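Local coordinates for type IV pilus assembly protein PilF (Thermus thermophilus HB8, PDB 5OIU) that probably hydrolyses ATP as a hexameric AAA+ motor that powers the assembly of type IV pili, at residues L70-A73 with E74-L77; T148-T151 with G152-K155; G370-K373 with A374-I378. All coordinates share one frame; numbering follows the deposited sequence.

Interaction 2 is the most central of the three. It lies about 2 Å, centre to centre, from the middle of the chain. Its chemistry is that of a phosphate site, with backbone amides and a lysine gripping ATP. Interaction 1 is a surface contact in the loop between helix 57-67 and strand 79-87, held by side chains that bond to backbone atoms. Interaction 3, partly buried like interaction 2, ends helix 366-374, mainly with backbone bonds. None of the three touches another. The nearest atoms of interactions 2 and 3 are about 11 Å apart, and interactions 1 and 3 lie on opposite sides of the chain centre.

Interaction 1 (L70-A73 with E74-L77); sequences LNIA and EKRL
Asn71 and Glu74 meet where the chain turns through Ile72 and Ala73, both with helix-like backbone angles. No regular helix or strand forms here. Asn71 starts the bend with an Asx turn: Asn71 OD1 accepts a hydrogen bond from Ala73 N at 2.7 Å. That N-H comes from above the plane of the amide, about 60° out of it. The loop joins helix 57-67 to strand 79-87, the outermost strand within this chain on one side of the antiparallel sheet.

Asn71 CG is anti to the backbone N (chi1 171°), which carries the amide forward along the chain. Its nitrogen then lies against the start of the next residue, with Asn71 ND2 3.4 Å from Glu74 CB. Asn71 ND2 and Glu74 N are both donors, so their closeness is packing and not a bond. The amide of Asn71 and the carboxylate of Glu74 are turned 78° against each other.

Glu74 starts out extended and then bends at chi2. The bend folds its carboxylate back over the following backbone. Glu74 OE2 takes a hydrogen bond from Arg76 N at 2.8 Å through its anti lone pair, and a weak one from Leu77 N at 3.1 Å. Two N-H groups thus hold one carboxylate oxygen.

Lys75 runs the other way, back toward Ile72, and the two side chains lie side by side. Ile72 also packs on Ser62 and Ile66 of helix 57-67. Asn71 N bonds to Gln79 OE1, and Asn71 O receives Lys65 NZ, so both flanking elements hold the turn. Arg76 and Leu77 pack on Ala196 of a second subunit. At the end of the lysine chain, bent at chi4, Lys75 NZ gives a 2.7 Å hydrogen bond to Ile72 O, nearly in line with its C=O bond.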
loop_
_atom_site.group_PDB
_atom_site.type_symbol
_atom_site.label_atom_id
_atom_site.label_comp_id
_atom_site.label_asym_id
_atom_site.label_seq_id
_atom_site.Cartn_x
_atom_site.Cartn_y
_atom_site.Cartn_z
ATOM N N LEU C 70 -9.368 -7.635 -33.121
ATOM C CA LEU C 70 -9.967 -8.216 -31.934
ATOM C C LEU C 70 -9.612 -9.696 -31.857
ATOM O O LEU C 70 -9.154 -10.299 -32.831
ATOM C CB LEU C 70 -11.482 -8.025 -31.957
ATOM C CG LEU C 70 -11.911 -6.591 -32.260
ATOM C CD1 LEU C 70 -13.416 -6.446 -32.220
ATOM C CD2 LEU C 70 -11.261 -5.663 -31.260
ATOM N N ASN C 71 -9.821 -10.283 -30.684
ATOM C CA ASN C 71 -9.506 -11.691 -30.499
ATOM C C ASN C 71 -10.687 -12.530 -30.972
ATOM O O ASN C 71 -11.799 -12.401 -30.448
ATOM C CB ASN C 71 -9.159 -11.979 -29.036
ATOM C CG ASN C 71 -9.028 -13.466 -28.740
ATOM O OD1 ASN C 71 -8.859 -14.291 -29.643
ATOM N ND2 ASN C 71 -9.110 -13.815 -27.464
ATOM N N ILE C 72 -10.439 -13.379 -31.973
ATOM C CA ILE C 72 -11.464 -14.290 -32.481
ATOM C C ILE C 72 -11.880 -15.298 -31.421
ATOM O O ILE C 72 -13.030 -15.751 -31.398
ATOM C CB ILE C 72 -10.940 -15.009 -33.740
ATOM C CG1 ILE C 72 -10.797 -14.032 -34.905
ATOM C CG2 ILE C 72 -11.827 -16.228 -34.105
ATOM C CD1 ILE C 72 -10.025 -14.625 -36.018
ATOM N N ALA C 73 -10.954 -15.679 -30.541
ATOM C CA ALA C 73 -11.220 -16.760 -29.598
ATOM C C ALA C 73 -12.151 -16.331 -28.470
ATOM O O ALA C 73 -12.910 -17.162 -27.957
ATOM C CB ALA C 73 -9.904 -17.288 -29.028
ATOM N N GLU C 74 -12.110 -15.054 -28.082
ATOM C CA GLU C 74 -12.952 -14.522 -27.013
ATOM C C GLU C 74 -14.336 -14.184 -27.560
ATOM O O GLU C 74 -14.493 -13.265 -28.374
ATOM C CB GLU C 74 -12.305 -13.289 -26.389
ATOM C CG GLU C 74 -13.205 -12.583 -25.392
ATOM C CD GLU C 74 -13.488 -13.444 -24.171
ATOM O OE1 GLU C 74 -12.581 -13.575 -23.327
ATOM O OE2 GLU C 74 -14.604 -14.000 -24.060
ATOM N N LYS C 75 -15.348 -14.913 -27.111
ATOM C CA LYS C 75 -16.711 -14.645 -27.528
ATOM C C LYS C 75 -17.620 -14.303 -26.360
ATOM O O LYS C 75 -18.788 -13.971 -26.578
ATOM C CB LYS C 75 -17.278 -15.841 -28.309
ATOM C CG LYS C 75 -16.511 -16.154 -29.572
ATOM C CD LYS C 75 -17.169 -17.273 -30.367
ATOM C CE LYS C 75 -16.689 -17.302 -31.822
ATOM N NZ LYS C 75 -15.189 -17.302 -31.940
ATOM N N ARG C 76 -17.122 -14.351 -25.133
ATOM C CA ARG C 76 -17.967 -14.139 -23.972
ATOM C C ARG C 76 -17.873 -12.727 -23.413
ATOM O O ARG C 76 -18.731 -12.339 -22.613
ATOM C CB ARG C 76 -17.624 -15.164 -22.891
ATOM C CG ARG C 76 -17.886 -16.603 -23.334
ATOM C CD ARG C 76 -17.508 -17.597 -22.237
ATOM N NE ARG C 76 -16.143 -17.356 -21.782
ATOM C CZ ARG C 76 -15.697 -17.598 -20.554
ATOM N NH1 ARG C 76 -16.509 -18.105 -19.628
ATOM N NH2 ARG C 76 -14.431 -17.321 -20.257
ATOM N N LEU C 77 -16.889 -11.938 -23.842
ATOM C CA LEU C 77 -16.757 -10.559 -23.408
ATOM C C LEU C 77 -16.868 -9.610 -24.600
ATOM O O LEU C 77 -16.594 -10.006 -25.739
ATOM C CB LEU C 77 -15.411 -10.340 -22.706
ATOM C CG LEU C 77 -15.225 -10.960 -21.320
ATOM C CD1 LEU C 77 -13.785 -10.729 -20.840
ATOM C CD2 LEU C 77 -16.248 -10.418 -20.317
#

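Interaction 2 (T148-T151 with G152-K155); sequences TGPT and GSGK. With ATP (adenosine-5'-triphosphate), chain Q.
Ser153 OG donates a hydrogen bond to Pro150 O at 2.7 Å, inside the P-loop (Walker A motif) between strand 143-148 and helix 155-166. Ser153 N adds a weak bond to the same oxygen and closes a type II turn from Pro150 to Ser153. The hydroxyl reaches back because it sits between the backbone N and the carbonyl carbon (chi1 61°). Its bond to Pro150 O is tilted 16° from the carbonyl plane.

The loop presents amides to ATP. Gly152 N meets the gamma-phosphate oxygen ATP O1G at 2.8 Å in an almost straight bond (169°). Gly154 N bonds to the bridging O3A of ATP, and Lys155 N holds the beta-phosphate oxygen O1B. Lys155 NZ also bonds to ATP O1B at 2.8 Å, and it lies equally close to ATP O1G. Ser156 N and Phe157 N extend the grip. Amides at the start of helix 155-166 thus face the phosphates, where the helix dipole probably adds to the attraction.

The Lys155 chain bends twice on its way to the phosphates. Lys155 CE lies 3.1 Å from Gly149 O and 3.2 Å from Pro150 O. A side chain at Gly149 would run into Ser153 OG, and one at Gly154 would crowd the nucleotide. Behind the loop, Thr148 OG1 is hydrogen-bonded to Thr245 OG1 and Leu243 O. Next to Gly152, the methyl CG2 of Thr151 approaches ATP O1G to 3.6 Å.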
loop_
_atom_site.group_PDB
_atom_site.type_symbol
_atom_site.label_atom_id
_atom_site.label_comp_id
_atom_site.label_asym_id
_atom_site.label_seq_id
_atom_site.Cartn_x
_atom_site.Cartn_y
_atom_site.Cartn_z
ATOM N N THR C 148 -4.431 12.613 -22.708
ATOM C CA THR C 148 -5.142 11.520 -22.080
ATOM C C THR C 148 -6.643 11.694 -22.281
ATOM O O THR C 148 -7.162 12.811 -22.420
ATOM C CB THR C 148 -4.752 11.418 -20.578
ATOM O OG1 THR C 148 -5.140 10.146 -20.041
ATOM C CG2 THR C 148 -5.389 12.510 -19.759
ATOM N N GLY C 149 -7.324 10.559 -22.327
ATOM C CA GLY C 149 -8.751 10.532 -22.453
ATOM C C GLY C 149 -9.188 9.114 -22.721
ATOM O O GLY C 149 -8.364 8.215 -22.934
ATOM N N PRO C 150 -10.493 8.880 -22.699
ATOM C CA PRO C 150 -11.006 7.575 -23.100
ATOM C C PRO C 150 -10.842 7.403 -24.599
ATOM O O PRO C 150 -10.440 8.316 -25.329
ATOM C CB PRO C 150 -12.480 7.619 -22.686
ATOM C CG PRO C 150 -12.823 9.052 -22.772
ATOM C CD PRO C 150 -11.581 9.809 -22.351
ATOM N N THR C 151 -11.146 6.192 -25.044
ATOM C CA THR C 151 -11.011 5.842 -26.450
ATOM C C THR C 151 -11.813 6.791 -27.330
ATOM O O THR C 151 -12.942 7.156 -27.002
ATOM C CB THR C 151 -11.472 4.406 -26.657
ATOM O OG1 THR C 151 -10.690 3.551 -25.811
ATOM C CG2 THR C 151 -11.317 4.012 -28.084
ATOM N N GLY C 152 -11.207 7.213 -28.441
ATOM C CA GLY C 152 -11.889 8.024 -29.427
ATOM C C GLY C 152 -12.138 9.454 -29.025
ATOM O O GLY C 152 -12.933 10.134 -29.676
ATOM N N SER C 153 -11.459 9.957 -27.996
ATOM C CA SER C 153 -11.774 11.278 -27.469
ATOM C C SER C 153 -10.933 12.402 -28.065
ATOM O O SER C 153 -10.939 13.503 -27.507
ATOM C CB SER C 153 -11.641 11.284 -25.938
ATOM O OG SER C 153 -10.328 10.973 -25.529
ATOM N N GLY C 154 -10.235 12.166 -29.183
ATOM C CA GLY C 154 -9.504 13.222 -29.875
ATOM C C GLY C 154 -8.024 13.345 -29.535
ATOM O O GLY C 154 -7.411 14.372 -29.868
ATOM N N LYS C 155 -7.431 12.321 -28.905
ATOM C CA LYS C 155 -6.050 12.405 -28.439
ATOM C C LYS C 155 -5.075 12.588 -29.600
ATOM O O LYS C 155 -4.208 13.464 -29.564
ATOM C CB LYS C 155 -5.684 11.152 -27.642
ATOM C CG LYS C 155 -6.451 10.944 -26.344
ATOM C CD LYS C 155 -6.132 9.558 -25.767
ATOM C CE LYS C 155 -7.347 8.615 -25.882
ATOM N NZ LYS C 155 -7.353 7.704 -27.073
HETATM P PG ATP Q . -8.088 6.469 -30.380
HETATM O O1G ATP Q . -8.624 6.178 -28.982
HETATM O O2G ATP Q . -6.579 6.581 -30.450
HETATM O O3G ATP Q . -8.641 5.583 -31.467
HETATM P PB ATP Q . -8.194 9.343 -30.389
HETATM O O1B ATP Q . -8.462 9.517 -28.916
HETATM O O2B ATP Q . -6.811 9.549 -30.960
HETATM O O3B ATP Q . -8.710 7.890 -30.847
HETATM P PA ATP Q . -8.867 10.771 -32.720
HETATM O O1A ATP Q . -7.922 11.923 -32.938
HETATM O O2A ATP Q . -8.621 9.486 -33.472
HETATM O O3A ATP Q . -9.129 10.380 -31.181
HETATM O "O5'" ATP Q . -10.289 11.378 -33.144
HETATM C "C5'" ATP Q . -11.482 10.599 -33.138
HETATM C "C4'" ATP Q . -12.481 11.325 -34.030
HETATM O "O4'" ATP Q . -12.839 12.592 -33.466
HETATM C "C3'" ATP Q . -11.860 11.590 -35.387
HETATM O "O3'" ATP Q . -12.907 11.291 -36.329
HETATM C "C2'" ATP Q . -11.467 13.063 -35.316
HETATM O "O2'" ATP Q . -11.392 13.724 -36.593
HETATM C "C1'" ATP Q . -12.509 13.651 -34.361
HETATM N N9 ATP Q . -11.997 14.780 -33.559
HETATM C C8 ATP Q . -10.856 14.755 -32.835
HETATM N N7 ATP Q . -10.661 15.938 -32.197
HETATM C C5 ATP Q . -11.683 16.750 -32.514
HETATM C C6 ATP Q . -12.076 18.136 -32.176
HETATM N N6 ATP Q . -11.313 18.909 -31.361
HETATM N N1 ATP Q . -13.223 18.608 -32.706
HETATM C C2 ATP Q . -13.985 17.842 -33.515
HETATM N N3 ATP Q . -13.690 16.574 -33.864
HETATM C C4 ATP Q . -12.568 15.977 -33.406
#

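Interaction 3 (G370-K373 with A374-I378); sequences GLYK and ALQGI
Tyr372 and Gln376, four residues apart, meet through two torsions. A chi1 of 164° swings the Tyr372 ring away from its own backbone N, while Gln376 CG is anti to its carbonyl carbon (chi1 -62°). Tyr372 is in the last turn of helix 366-374, Gln376 just beyond it, and the helix closes in a Schellman motif with Gly377 at positive phi. The Gln376 chain is extended beyond CG and sets OE1 over one face of the tyrosine ring, 3.0 Å above its plane and toward the rim. The nearest ring atom is CZ. Ring and amide planes are inclined 55° to each other. An alanine in place of the tyrosine would remove the ring and is likely to uncover Gln376 OE1 on that side and leave the amide freer to turn.

Two bonds close the motif: Ile378 N to Lys373 O at 3.1 Å and Gly377 N to Ala374 O. Gln376 N also donates to Lys373 O at 3.1 Å, from the opposite face of its carbonyl plane. Leu375 N bonds to Leu371 O at 2.7 Å, and the leucine side chains touch at CG of Leu371 and CD1 of Leu375.

The extended Lys373 chain leaves the turn for Asp369, with which NZ forms a salt bridge, and for Ala330 O in the ATP pocket. At its root, Ile378 CD1 packs 3.7 Å from Lys373 CB.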
loop_
_atom_site.group_PDB
_atom_site.type_symbol
_atom_site.label_atom_id
_atom_site.label_comp_id
_atom_site.label_asym_id
_atom_site.label_seq_id
_atom_site.Cartn_x
_atom_site.Cartn_y
_atom_site.Cartn_z
ATOM N N GLY C 370 -16.551 22.337 -19.789
ATOM C CA GLY C 370 -17.738 22.021 -20.559
ATOM C C GLY C 370 -18.859 22.994 -20.276
ATOM O O GLY C 370 -19.550 23.439 -21.193
ATOM N N LEU C 371 -19.036 23.363 -19.010
ATOM C CA LEU C 371 -20.120 24.278 -18.669
ATOM C C LEU C 371 -19.900 25.632 -19.325
ATOM O O LEU C 371 -20.806 26.192 -19.954
ATOM C CB LEU C 371 -20.243 24.425 -17.152
ATOM C CG LEU C 371 -21.277 25.480 -16.756
ATOM C CD1 LEU C 371 -22.644 25.056 -17.235
ATOM C CD2 LEU C 371 -21.301 25.767 -15.266
ATOM N N TYR C 372 -18.679 26.153 -19.202
ATOM C CA TYR C 372 -18.305 27.418 -19.822
ATOM C C TYR C 372 -18.693 27.449 -21.301
ATOM O O TYR C 372 -19.381 28.371 -21.752
ATOM C CB TYR C 372 -16.798 27.639 -19.617
ATOM C CG TYR C 372 -16.186 28.693 -20.519
ATOM C CD1 TYR C 372 -16.324 30.056 -20.233
ATOM C CD2 TYR C 372 -15.469 28.335 -21.660
ATOM C CE1 TYR C 372 -15.765 31.034 -21.068
ATOM C CE2 TYR C 372 -14.906 29.304 -22.499
ATOM C CZ TYR C 372 -15.059 30.649 -22.196
ATOM O OH TYR C 372 -14.512 31.611 -23.014
ATOM N N LYS C 373 -18.307 26.419 -22.060
ATOM C CA LYS C 373 -18.635 26.394 -23.484
ATOM C C LYS C 373 -20.125 26.159 -23.719
ATOM O O LYS C 373 -20.685 26.641 -24.717
ATOM C CB LYS C 373 -17.804 25.331 -24.199
ATOM C CG LYS C 373 -16.310 25.636 -24.223
ATOM C CD LYS C 373 -15.506 24.398 -24.580
ATOM C CE LYS C 373 -14.035 24.699 -24.649
ATOM N NZ LYS C 373 -13.214 23.451 -24.651
ATOM N N ALA C 374 -20.781 25.427 -22.818
ATOM C CA ALA C 374 -22.235 25.333 -22.873
ATOM C C ALA C 374 -22.884 26.688 -22.630
ATOM O O ALA C 374 -23.907 27.003 -23.253
ATOM C CB ALA C 374 -22.727 24.310 -21.853
ATOM N N LEU C 375 -22.300 27.506 -21.747
ATOM C CA LEU C 375 -22.831 28.839 -21.496
ATOM C C LEU C 375 -22.652 29.777 -22.687
ATOM O O LEU C 375 -23.181 30.891 -22.660
ATOM C CB LEU C 375 -22.178 29.437 -20.249
ATOM C CG LEU C 375 -22.648 28.858 -18.907
ATOM C CD1 LEU C 375 -21.831 29.400 -17.725
ATOM C CD2 LEU C 375 -24.150 29.090 -18.710
ATOM N N GLN C 376 -21.934 29.357 -23.727
ATOM C CA GLN C 376 -21.817 30.131 -24.952
ATOM C C GLN C 376 -22.579 29.519 -26.120
ATOM O O GLN C 376 -22.521 30.053 -27.228
ATOM C CB GLN C 376 -20.345 30.302 -25.322
ATOM C CG GLN C 376 -19.579 31.058 -24.263
ATOM C CD GLN C 376 -18.096 31.146 -24.564
ATOM O OE1 GLN C 376 -17.324 30.258 -24.197
ATOM N NE2 GLN C 376 -17.686 32.215 -25.248
ATOM N N GLY C 377 -23.291 28.421 -25.909
ATOM C CA GLY C 377 -24.036 27.797 -26.974
ATOM C C GLY C 377 -23.274 26.825 -27.846
ATOM O O GLY C 377 -23.825 26.363 -28.849
ATOM N N ILE C 378 -22.031 26.491 -27.510
ATOM C CA ILE C 378 -21.308 25.502 -28.311
ATOM C C ILE C 378 -21.945 24.121 -28.167
ATOM O O ILE C 378 -22.042 23.356 -29.135
ATOM C CB ILE C 378 -19.828 25.489 -27.904
ATOM C CG1 ILE C 378 -19.215 26.844 -28.218
ATOM C CG2 ILE C 378 -19.090 24.396 -28.613
ATOM C CD1 ILE C 378 -18.028 27.179 -27.384
#